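Local coordinates for avidin-related protein 2 (Gallus gallus, PDB 1WBI), which binds biotin in a pocket at one end of an antiparallel beta barrel and, like other avidins, assembles as a tetramer, at residues Q62-F67 with V81-V86; S74-V79 with Q100-D105; K95-Q100 with V116-F121. One frame throughout, in Å; residues are numbered along the deposited sequence. Where two conformers were deposited one is given.

Contact 1 (Q62-F67 with V81-V86); sequences QPTFGF and VGQCFV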
loop_
_atom_site.group_PDB
_atom_site.type_symbol
_atom_site.label_atom_id
_atom_site.label_comp_id
_atom_site.label_asym_id
_atom_site.label_seq_id
_atom_site.Cartn_x
_atom_site.Cartn_y
_atom_site.Cartn_z
ATOM N N GLN A 62 17.322 11.879 11.772
ATOM C CA GLN A 62 15.884 11.568 11.542
ATOM C C GLN A 62 15.798 10.185 10.910
ATOM O O GLN A 62 15.617 10.064 9.700
ATOM C CB GLN A 62 15.209 12.654 10.698
ATOM C CG GLN A 62 15.235 14.013 11.376
ATOM C CD GLN A 62 14.459 15.116 10.664
ATOM O OE1 GLN A 62 13.554 15.710 11.238
ATOM N NE2 GLN A 62 14.793 15.373 9.386
ATOM N N PRO A 63 15.985 9.126 11.728
ATOM C CA PRO A 63 16.177 7.770 11.209
ATOM C C PRO A 63 14.926 7.096 10.677
ATOM O O PRO A 63 13.826 7.386 11.155
ATOM C CB PRO A 63 16.694 6.999 12.424
ATOM C CG PRO A 63 16.014 7.708 13.586
ATOM C CD PRO A 63 16.121 9.162 13.193
ATOM N N THR A 64 15.084 6.224 9.690
ATOM C CA THR A 64 14.041 5.287 9.329
ATOM C C THR A 64 14.095 4.064 10.231
ATOM O O THR A 64 15.144 3.760 10.865
ATOM C CB THR A 64 14.062 4.867 7.820
ATOM O OG1 THR A 64 15.192 4.007 7.564
ATOM C CG2 THR A 64 14.118 6.064 6.925
ATOM N N PHE A 65 12.983 3.335 10.260
ATOM C CA PHE A 65 12.860 2.146 11.093
ATOM C C PHE A 65 11.706 1.292 10.614
ATOM O O PHE A 65 10.842 1.752 9.872
ATOM C CB PHE A 65 12.634 2.564 12.559
ATOM C CG PHE A 65 11.324 3.298 12.755
ATOM C CD1 PHE A 65 10.149 2.585 12.951
ATOM C CD2 PHE A 65 11.238 4.672 12.613
ATOM C CE1 PHE A 65 8.917 3.237 13.049
ATOM C CE2 PHE A 65 10.013 5.332 12.676
ATOM C CZ PHE A 65 8.848 4.620 12.901
ATOM N N GLY A 66 11.641 0.070 11.133
ATOM C CA GLY A 66 10.523 -0.817 10.880
ATOM C C GLY A 66 10.313 -1.743 12.060
ATOM O O GLY A 66 11.272 -1.991 12.848
ATOM N N PHE A 67 9.084 -2.237 12.230
ATOM C CA PHE A 67 8.838 -3.298 13.184
ATOM C C PHE A 67 7.678 -4.176 12.790
ATOM O O PHE A 67 6.824 -3.773 12.016
ATOM C CB PHE A 67 8.687 -2.764 14.630
ATOM C CG PHE A 67 7.553 -1.795 14.839
ATOM C CD1 PHE A 67 6.310 -2.221 15.232
ATOM C CD2 PHE A 67 7.766 -0.432 14.730
ATOM C CE1 PHE A 67 5.274 -1.329 15.436
ATOM C CE2 PHE A 67 6.739 0.478 14.919
ATOM C CZ PHE A 67 5.490 0.031 15.339
ATOM N N VAL A 81 6.455 0.714 8.980
ATOM C CA VAL A 81 7.750 1.284 8.538
ATOM C C VAL A 81 7.620 2.775 8.495
ATOM O O VAL A 81 6.557 3.316 8.182
ATOM C CB VAL A 81 8.158 0.727 7.170
ATOM C CG1 VAL A 81 7.381 1.339 6.028
ATOM C CG2 VAL A 81 9.641 0.857 6.949
ATOM N N GLY A 82 8.671 3.506 8.830
ATOM C CA GLY A 82 8.546 4.928 8.856
ATOM C C GLY A 82 9.818 5.652 9.159
ATOM O O GLY A 82 10.913 5.080 9.030
ATOM N N GLN A 83 9.677 6.955 9.388
ATOM C CA GLN A 83 10.783 7.827 9.754
ATOM C C GLN A 83 10.400 8.644 10.966
ATOM O O GLN A 83 9.267 9.099 11.101
ATOM C CB GLN A 83 11.173 8.700 8.540
ATOM C CG GLN A 83 12.481 9.504 8.720
ATOM C CD GLN A 83 12.916 10.223 7.454
ATOM O OE1 GLN A 83 12.280 10.131 6.407
ATOM N NE2 GLN A 83 13.998 10.999 7.555
ATOM N N CYS A 84 11.387 8.826 11.821
ATOM C CA CYS A 84 11.277 9.668 13.003
ATOM C C CYS A 84 11.816 11.050 12.682
ATOM O O CYS A 84 12.957 11.150 12.210
ATOM C CB CYS A 84 12.060 9.067 14.162
ATOM S SG CYS A 84 11.805 9.987 15.733
ATOM N N PHE A 85 10.967 12.061 12.785
ATOM C CA PHE A 85 11.326 13.447 12.571
ATOM C C PHE A 85 11.425 14.207 13.875
ATOM O O PHE A 85 10.717 13.878 14.829
ATOM C CB PHE A 85 10.326 14.082 11.640
ATOM C CG PHE A 85 10.303 13.483 10.263
ATOM C CD1 PHE A 85 11.241 13.861 9.293
ATOM C CD2 PHE A 85 9.345 12.559 9.922
ATOM C CE1 PHE A 85 11.200 13.319 8.025
ATOM C CE2 PHE A 85 9.263 12.026 8.662
ATOM C CZ PHE A 85 10.207 12.382 7.691
ATOM N N VAL A 86 12.283 15.215 13.893
ATOM C CA VAL A 86 12.467 16.048 15.094
ATOM C C VAL A 86 12.357 17.502 14.655
ATOM O O VAL A 86 13.135 17.929 13.817
ATOM C CB VAL A 86 13.837 15.830 15.745
ATOM C CG1 VAL A 86 13.914 16.608 17.058
ATOM C CG2 VAL A 86 14.102 14.374 16.007
#
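One end of the beta hairpin formed by strands 64-70 and 77-86 of the barrel is pinned here, with Q62 and Q83 tying the lead-in to the first strand onto the second. Q62 O takes the side-chain amide of Q83, NE2 lying 2.8 Å from it and tilted out of the carbonyl plane; Q83 also gives this NE2 to V104 O of the second subunit. The other end of Q62 acts as an acceptor in its turn: the extended side chain (chi2 -174°) carries OE1 to 3.0 Å from V86 N, on a lone pair and nearly straight at 168°. There its amide stands at a right angle to the F85 ring, with OE1 at the ring edge. Backbone bonds continue the ladder, C84 N to P63 O and a reciprocal pair between F65 and G82. The F65 ring lies back over the glycine backbone, CE2 3.5 Å from G82 C, where a side chain on G82 would press on the ring. P63 CD rests 4.2 Å from C84 CB, beside the disulfide from C84 to C7. The alternating hydrogen-bonded and non-hydrogen-bonded pairs are those of an antiparallel hairpin in the avidin-family beta barrel.

Contact 2 (S74-V79 with Q100-D105); sequences SESTSV and QRLAVD. With BTN (biotin), chain I.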
loop_
_atom_site.group_PDB
_atom_site.type_symbol
_atom_site.label_atom_id
_atom_site.label_comp_id
_atom_site.label_asym_id
_atom_site.label_seq_id
_atom_site.Cartn_x
_atom_site.Cartn_y
_atom_site.Cartn_z
ATOM N N SER A 74 -5.103 -13.052 17.614
ATOM C CA SER A 74 -5.609 -13.447 16.323
ATOM C C SER A 74 -4.470 -14.100 15.576
ATOM O O SER A 74 -3.334 -14.128 16.068
ATOM C CB SER A 74 -6.127 -12.252 15.533
ATOM O OG SER A 74 -5.064 -11.417 15.082
ATOM N N GLU A 75 -4.791 -14.566 14.373
ATOM C CA GLU A 75 -3.762 -15.119 13.472
ATOM C C GLU A 75 -3.027 -14.123 12.589
ATOM O O GLU A 75 -2.146 -14.509 11.785
ATOM C CB GLU A 75 -4.371 -16.202 12.621
ATOM C CG GLU A 75 -4.768 -17.433 13.465
ATOM C CD GLU A 75 -3.604 -18.105 14.194
ATOM O OE1 GLU A 75 -2.407 -18.071 13.792
ATOM O OE2 GLU A 75 -3.914 -18.692 15.258
ATOM N N SER A 76 -3.337 -12.866 12.773
ATOM C CA SER A 76 -2.785 -11.757 11.983
ATOM C C SER A 76 -1.362 -11.345 12.403
ATOM O O SER A 76 -0.933 -11.591 13.541
ATOM C CB SER A 76 -3.712 -10.525 12.151
ATOM O OG SER A 76 -3.302 -9.349 11.438
ATOM N N THR A 77 -0.640 -10.685 11.467
ATOM C CA THR A 77 0.592 -9.998 11.783
ATOM C C THR A 77 0.525 -8.635 11.108
ATOM O O THR A 77 -0.031 -8.540 10.001
ATOM C CB THR A 77 1.783 -10.762 11.192
ATOM O OG1 THR A 77 1.791 -12.119 11.728
ATOM C CG2 THR A 77 3.089 -10.086 11.494
ATOM N N SER A 78 1.047 -7.624 11.763
ATOM C CA SER A 78 1.198 -6.296 11.141
ATOM C C SER A 78 2.663 -5.895 11.077
ATOM O O SER A 78 3.440 -6.304 11.903
ATOM C CB SER A 78 0.444 -5.227 11.906
ATOM O OG SER A 78 -0.968 -5.452 11.797
ATOM N N VAL A 79 3.012 -5.083 10.070
ATOM C CA VAL A 79 4.315 -4.433 10.009
ATOM C C VAL A 79 4.136 -2.948 9.787
ATOM O O VAL A 79 3.160 -2.489 9.129
ATOM C CB VAL A 79 5.204 -4.992 8.892
ATOM C CG1 VAL A 79 5.579 -6.487 9.117
ATOM C CG2 VAL A 79 4.506 -4.881 7.536
ATOM N N GLN A 100 -1.316 -4.848 7.336
ATOM C CA GLN A 100 -1.853 -5.859 8.242
ATOM C C GLN A 100 -2.216 -7.056 7.384
ATOM O O GLN A 100 -3.020 -6.957 6.476
ATOM C CB GLN A 100 -3.077 -5.377 9.015
ATOM C CG GLN A 100 -3.591 -6.490 9.916
ATOM C CD GLN A 100 -4.851 -6.150 10.660
ATOM O OE1 GLN A 100 -5.429 -5.102 10.434
ATOM N NE2 GLN A 100 -5.328 -7.086 11.500
ATOM N N ARG A 101 -1.599 -8.197 7.682
ATOM C CA ARG A 101 -1.890 -9.459 7.053
ATOM C C ARG A 101 -2.912 -10.283 7.814
ATOM O O ARG A 101 -2.711 -10.600 8.986
ATOM C CB ARG A 101 -0.608 -10.293 6.891
ATOM C CG ARG A 101 -0.852 -11.707 6.339
ATOM C CD ARG A 101 -1.186 -11.682 4.899
ATOM N NE ARG A 101 -1.734 -12.911 4.404
ATOM C CZ ARG A 101 -1.615 -13.369 3.170
ATOM N NH1 ARG A 101 -0.885 -12.717 2.277
ATOM N NH2 ARG A 101 -2.233 -14.477 2.813
ATOM N N LEU A 102 -3.980 -10.653 7.127
ATOM C CA LEU A 102 -4.967 -11.592 7.664
ATOM C C LEU A 102 -4.624 -13.004 7.187
ATOM O O LEU A 102 -4.034 -13.215 6.117
ATOM C CB LEU A 102 -6.376 -11.243 7.197
ATOM C CG LEU A 102 -6.893 -9.882 7.663
ATOM C CD1 LEU A 102 -8.192 -9.532 6.954
ATOM C CD2 LEU A 102 -7.092 -9.905 9.155
ATOM N N ALA A 103 -4.966 -14.005 7.997
ATOM C CA ALA A 103 -4.778 -15.397 7.621
ATOM C C ALA A 103 -5.953 -15.882 6.788
ATOM O O ALA A 103 -7.121 -15.676 7.174
ATOM C CB ALA A 103 -4.623 -16.259 8.860
ATOM N N VAL A 104 -5.664 -16.469 5.630
ATOM C CA VAL A 104 -6.693 -17.121 4.809
ATOM C C VAL A 104 -6.358 -18.579 4.685
ATOM O O VAL A 104 -5.232 -18.945 4.835
ATOM C CB VAL A 104 -6.851 -16.465 3.425
ATOM C CG1 VAL A 104 -7.306 -15.011 3.613
ATOM C CG2 VAL A 104 -5.568 -16.517 2.646
ATOM N N ASP A 105 -7.330 -19.433 4.380
ATOM C CA ASP A 105 -7.033 -20.864 4.412
ATOM C C ASP A 105 -6.497 -21.450 3.117
ATOM O O ASP A 105 -5.924 -22.516 3.125
ATOM C CB ASP A 105 -8.229 -21.684 4.898
ATOM C CG ASP A 105 -8.372 -21.663 6.420
ATOM O OD1 ASP A 105 -7.343 -21.699 7.163
ATOM O OD2 ASP A 105 -9.532 -21.618 6.882
HETATM C C11 BTN I . -6.273 -7.807 14.632
HETATM O O11 BTN I . -6.478 -9.059 14.584
HETATM O O12 BTN I . -7.161 -7.029 14.184
HETATM C C10 BTN I . -4.976 -7.355 15.217
HETATM C C9 BTN I . -4.910 -5.875 15.500
HETATM C C8 BTN I . -4.608 -5.032 14.242
HETATM C C7 BTN I . -4.460 -3.555 14.632
HETATM C C2 BTN I . -4.039 -2.594 13.477
HETATM S S1 BTN I . -2.354 -2.694 13.037
HETATM C C6 BTN I . -2.552 -1.223 12.014
HETATM C C5 BTN I . -3.468 -0.294 12.797
HETATM N N1 BTN I . -2.715 0.551 13.671
HETATM C C3 BTN I . -3.039 0.279 14.936
HETATM O O3 BTN I . -2.497 0.927 15.970
HETATM N N2 BTN I . -3.881 -0.696 15.039
HETATM C C4 BTN I . -4.331 -1.125 13.746
#
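Q100 and S76 meet beside the carboxylate of biotin, whose two oxygens are taken by Q100 and S74. S74 OG donates to BTN O11 at 2.8 Å, while Q100 NE2 reaches BTN O12 at 3.3 Å in a weak bond bent to 141°. Deeper in, S78 OG lies beside the biotin sulphur, 3.3 Å from BTN S1, and is itself hydrogen-bonded to W71.

Behind this first shell, S76 sets the Q100 amide, in the modelled conformer described here; S76 has a second one. Its OG, anti to the backbone N (chi1 180°), accepts a hydrogen bond from Q100 NE2 at 3.0 Å, in the plane of the amide, and donates one to R101 O at 2.8 Å from above that carbonyl's plane. The hydroxyl thus links the side-chain amide to the main chain, and R101 O is gripped twice, T77 N being its second donor. Q100 runs fully extended past S78 OG, which touches its CG, and OE1 at the far side of the amide is taken by R115. An alanine in place of Q100 would probably cost biotin O12 its weak bond, leave S76 OG without this amide donor and R115 without that acceptor, and open a gap beside the biotin chain. S74 is placed by an ST turn, its OG accepting from S76 N.

Further out, R101 N bonds to T77 O at 2.8 Å, and E75 CB meets A103 CB at 3.8 Å where the two segments leave the sheet. The R101 guanidinium forms a salt bridge with D110 and a hydrogen bond to Q83 of the second subunit. The contact thus forms the pocket-mouth end of the pairing between strands 77-86 and 92-101, with strand 64-70 beyond the first and strand 114-123 beyond the second.

Contact 3 (K95-Q100 with V116-F121); sequences KTKWLQ and VGNNDF. With BTN (biotin), chain I.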
loop_
_atom_site.group_PDB
_atom_site.type_symbol
_atom_site.label_atom_id
_atom_site.label_comp_id
_atom_site.label_asym_id
_atom_site.label_seq_id
_atom_site.Cartn_x
_atom_site.Cartn_y
_atom_site.Cartn_z
ATOM N N LYS A 95 6.355 9.105 11.538
ATOM C CA LYS A 95 5.438 9.031 10.394
ATOM C C LYS A 95 5.532 7.643 9.813
ATOM O O LYS A 95 6.622 7.229 9.328
ATOM C CB LYS A 95 5.800 10.063 9.321
ATOM C CG LYS A 95 5.687 11.502 9.773
ATOM C CD LYS A 95 4.271 11.939 9.996
ATOM C CE LYS A 95 3.452 11.985 8.720
ATOM N NZ LYS A 95 2.122 12.682 8.906
ATOM N N THR A 96 4.466 6.843 9.966
ATOM C CA THR A 96 4.501 5.446 9.550
ATOM C C THR A 96 3.402 5.075 8.556
ATOM O O THR A 96 2.308 5.694 8.479
ATOM C CB THR A 96 4.400 4.396 10.710
ATOM O OG1 THR A 96 3.046 4.325 11.211
ATOM C CG2 THR A 96 5.356 4.751 11.843
ATOM N N LYS A 97 3.696 4.031 7.806
ATOM C CA LYS A 97 2.730 3.300 7.013
ATOM C C LYS A 97 2.807 1.853 7.447
ATOM O O LYS A 97 3.850 1.378 7.918
ATOM C CB LYS A 97 2.968 3.480 5.521
ATOM C CG LYS A 97 2.578 4.940 5.175
ATOM C CD LYS A 97 2.920 5.505 3.877
ATOM C CE LYS A 97 2.468 6.950 3.679
ATOM N NZ LYS A 97 0.991 7.169 4.643
ATOM N N TRP A 98 1.695 1.144 7.311
ATOM C CA TRP A 98 1.593 -0.221 7.778
ATOM C C TRP A 98 0.861 -1.098 6.813
ATOM O O TRP A 98 0.046 -0.630 5.987
ATOM C CB TRP A 98 0.959 -0.306 9.204
ATOM C CG TRP A 98 -0.399 0.320 9.384
ATOM C CD1 TRP A 98 -0.651 1.510 9.998
ATOM C CD2 TRP A 98 -1.667 -0.207 8.985
ATOM N NE1 TRP A 98 -2.008 1.766 9.988
ATOM C CE2 TRP A 98 -2.650 0.708 9.394
ATOM C CE3 TRP A 98 -2.074 -1.408 8.393
ATOM C CZ2 TRP A 98 -4.034 0.497 9.135
ATOM C CZ3 TRP A 98 -3.410 -1.625 8.166
ATOM C CH2 TRP A 98 -4.394 -0.671 8.544
ATOM N N LEU A 99 1.143 -2.390 6.964
ATOM C CA LEU A 99 0.404 -3.467 6.295
ATOM C C LEU A 99 -0.048 -4.455 7.398
ATOM O O LEU A 99 0.753 -4.803 8.293
ATOM C CB LEU A 99 1.284 -4.224 5.289
ATOM C CG LEU A 99 1.865 -3.420 4.132
ATOM C CD1 LEU A 99 2.874 -4.297 3.371
ATOM C CD2 LEU A 99 0.829 -2.978 3.218
ATOM N N GLN A 100 -1.316 -4.848 7.336
ATOM C CA GLN A 100 -1.853 -5.859 8.242
ATOM C C GLN A 100 -2.216 -7.056 7.384
ATOM O O GLN A 100 -3.020 -6.957 6.476
ATOM C CB GLN A 100 -3.077 -5.377 9.015
ATOM C CG GLN A 100 -3.591 -6.490 9.916
ATOM C CD GLN A 100 -4.851 -6.150 10.660
ATOM O OE1 GLN A 100 -5.429 -5.102 10.434
ATOM N NE2 GLN A 100 -5.328 -7.086 11.500
ATOM N N VAL A 116 -3.791 -1.980 4.144
ATOM C CA VAL A 116 -2.766 -0.928 4.158
ATOM C C VAL A 116 -3.298 0.300 4.909
ATOM O O VAL A 116 -4.481 0.630 4.795
ATOM C CB VAL A 116 -2.281 -0.561 2.726
ATOM C CG1 VAL A 116 -3.424 0.113 1.906
ATOM C CG2 VAL A 116 -1.049 0.297 2.769
ATOM N N GLY A 117 -2.450 1.002 5.621
ATOM C CA GLY A 117 -2.814 2.285 6.215
ATOM C C GLY A 117 -1.612 3.022 6.762
ATOM O O GLY A 117 -0.455 2.786 6.366
ATOM N N ASN A 118 -1.881 3.975 7.615
ATOM C CA ASN A 118 -0.899 4.907 8.125
ATOM C C ASN A 118 -1.114 5.145 9.597
ATOM O O ASN A 118 -2.218 4.963 10.132
ATOM C CB ASN A 118 -1.020 6.238 7.372
ATOM C CG ASN A 118 -2.436 6.789 7.367
ATOM O OD1 ASN A 118 -3.262 6.440 6.531
ATOM N ND2 ASN A 118 -2.703 7.665 8.301
ATOM N N ASN A 119 -0.082 5.628 10.266
ATOM C CA ASN A 119 -0.209 6.058 11.647
ATOM C C ASN A 119 0.885 7.042 11.954
ATOM O O ASN A 119 2.048 6.843 11.566
ATOM C CB ASN A 119 -0.084 4.918 12.643
ATOM C CG ASN A 119 -1.377 4.156 12.913
ATOM O OD1 ASN A 119 -1.366 2.963 12.832
ATOM N ND2 ASN A 119 -2.437 4.838 13.382
ATOM N N ASP A 120 0.551 8.073 12.691
ATOM C CA ASP A 120 1.552 8.979 13.259
ATOM C C ASP A 120 1.658 8.703 14.758
ATOM O O ASP A 120 0.616 8.591 15.458
ATOM C CB ASP A 120 1.150 10.418 13.081
ATOM C CG ASP A 120 1.158 10.865 11.613
ATOM O OD1 ASP A 120 1.619 10.153 10.724
ATOM O OD2 ASP A 120 0.772 12.026 11.404
ATOM N N PHE A 121 2.870 8.576 15.269
ATOM C CA PHE A 121 3.112 8.346 16.695
ATOM C C PHE A 121 3.820 9.545 17.297
ATOM O O PHE A 121 4.702 10.138 16.654
ATOM C CB PHE A 121 3.999 7.137 16.953
ATOM C CG PHE A 121 3.420 5.789 16.521
ATOM C CD1 PHE A 121 2.972 4.882 17.470
ATOM C CD2 PHE A 121 3.359 5.427 15.183
ATOM C CE1 PHE A 121 2.519 3.629 17.104
ATOM C CE2 PHE A 121 2.898 4.211 14.805
ATOM C CZ PHE A 121 2.457 3.284 15.766
HETATM C C11 BTN I . -6.273 -7.807 14.632
HETATM O O11 BTN I . -6.478 -9.059 14.584
HETATM O O12 BTN I . -7.161 -7.029 14.184
HETATM C C10 BTN I . -4.976 -7.355 15.217
HETATM C C9 BTN I . -4.910 -5.875 15.500
HETATM C C8 BTN I . -4.608 -5.032 14.242
HETATM C C7 BTN I . -4.460 -3.555 14.632
HETATM C C2 BTN I . -4.039 -2.594 13.477
HETATM S S1 BTN I . -2.354 -2.694 13.037
HETATM C C6 BTN I . -2.552 -1.223 12.014
HETATM C C5 BTN I . -3.468 -0.294 12.797
HETATM N N1 BTN I . -2.715 0.551 13.671
HETATM C C3 BTN I . -3.039 0.279 14.936
HETATM O O3 BTN I . -2.497 0.927 15.970
HETATM N N2 BTN I . -3.881 -0.696 15.039
HETATM C C4 BTN I . -4.331 -1.125 13.746
HETATM O O HOH W 1 1.818 8.450 8.672
HETATM O O HOH W 2 -1.427 5.341 3.864
#
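A regular antiparallel pairing, with W98 set against G117 as a hydrogen-bonded pair, joins strands 92-101 and 114-123 in the barrel wall and lines the biotin pocket with one face. The W98 indole is sandwiched: BTN C6 sits 3.2 Å above the centre of one face, and the G117 backbone covers the opposite one, its CA 3.8 Å from the six-membered ring centroid in a CH-pi contact. A CB on G117 would collide with the ring. W98 NE1 makes a weak hydrogen bond to N118 O at its edge. Next along the pocket face, N119 OD1 accepts from BTN N1 at 2.9 Å, 158° at the hydrogen, and D16 takes the ND2 of the same amide. T96 OG1 donates a hydrogen bond to N119 O at 2.7 Å, joining T96 N on that carbonyl, and touches the F121 ring edge. On the other face K95 curls back, bent at chi2 and chi3, to put NZ 2.9 Å from D120 OD2 in a salt bridge. That face meets other subunits: N118 packs on N118 of the fourth and V116 on V116 of the third. Strand 77-86 continues the sheet beyond 92-101, and F121 touches strand 11-15.

All three contacts lie in one antiparallel sheet closed into a barrel, stepping across consecutive strands: contact 1 pairs 64-70 with 77-86, contact 2 pairs 77-86 with 92-101, and contact 3 pairs 92-101 with 114-123. Contacts 1 and 2 have centres about 23 Å apart, on opposite sides of the chain centre, and interleave along the sequence; contact 1 closes before contact 3 opens, with centres about 11 Å apart. Contacts 2 and 3, about 15 Å apart, share Q100 and touch the same biotin, contact 2 mainly at its tail and sulphur, contact 3 mainly at its ring system. The second subunit touches all three, so the strands that build the pocket also help assemble the tetramer.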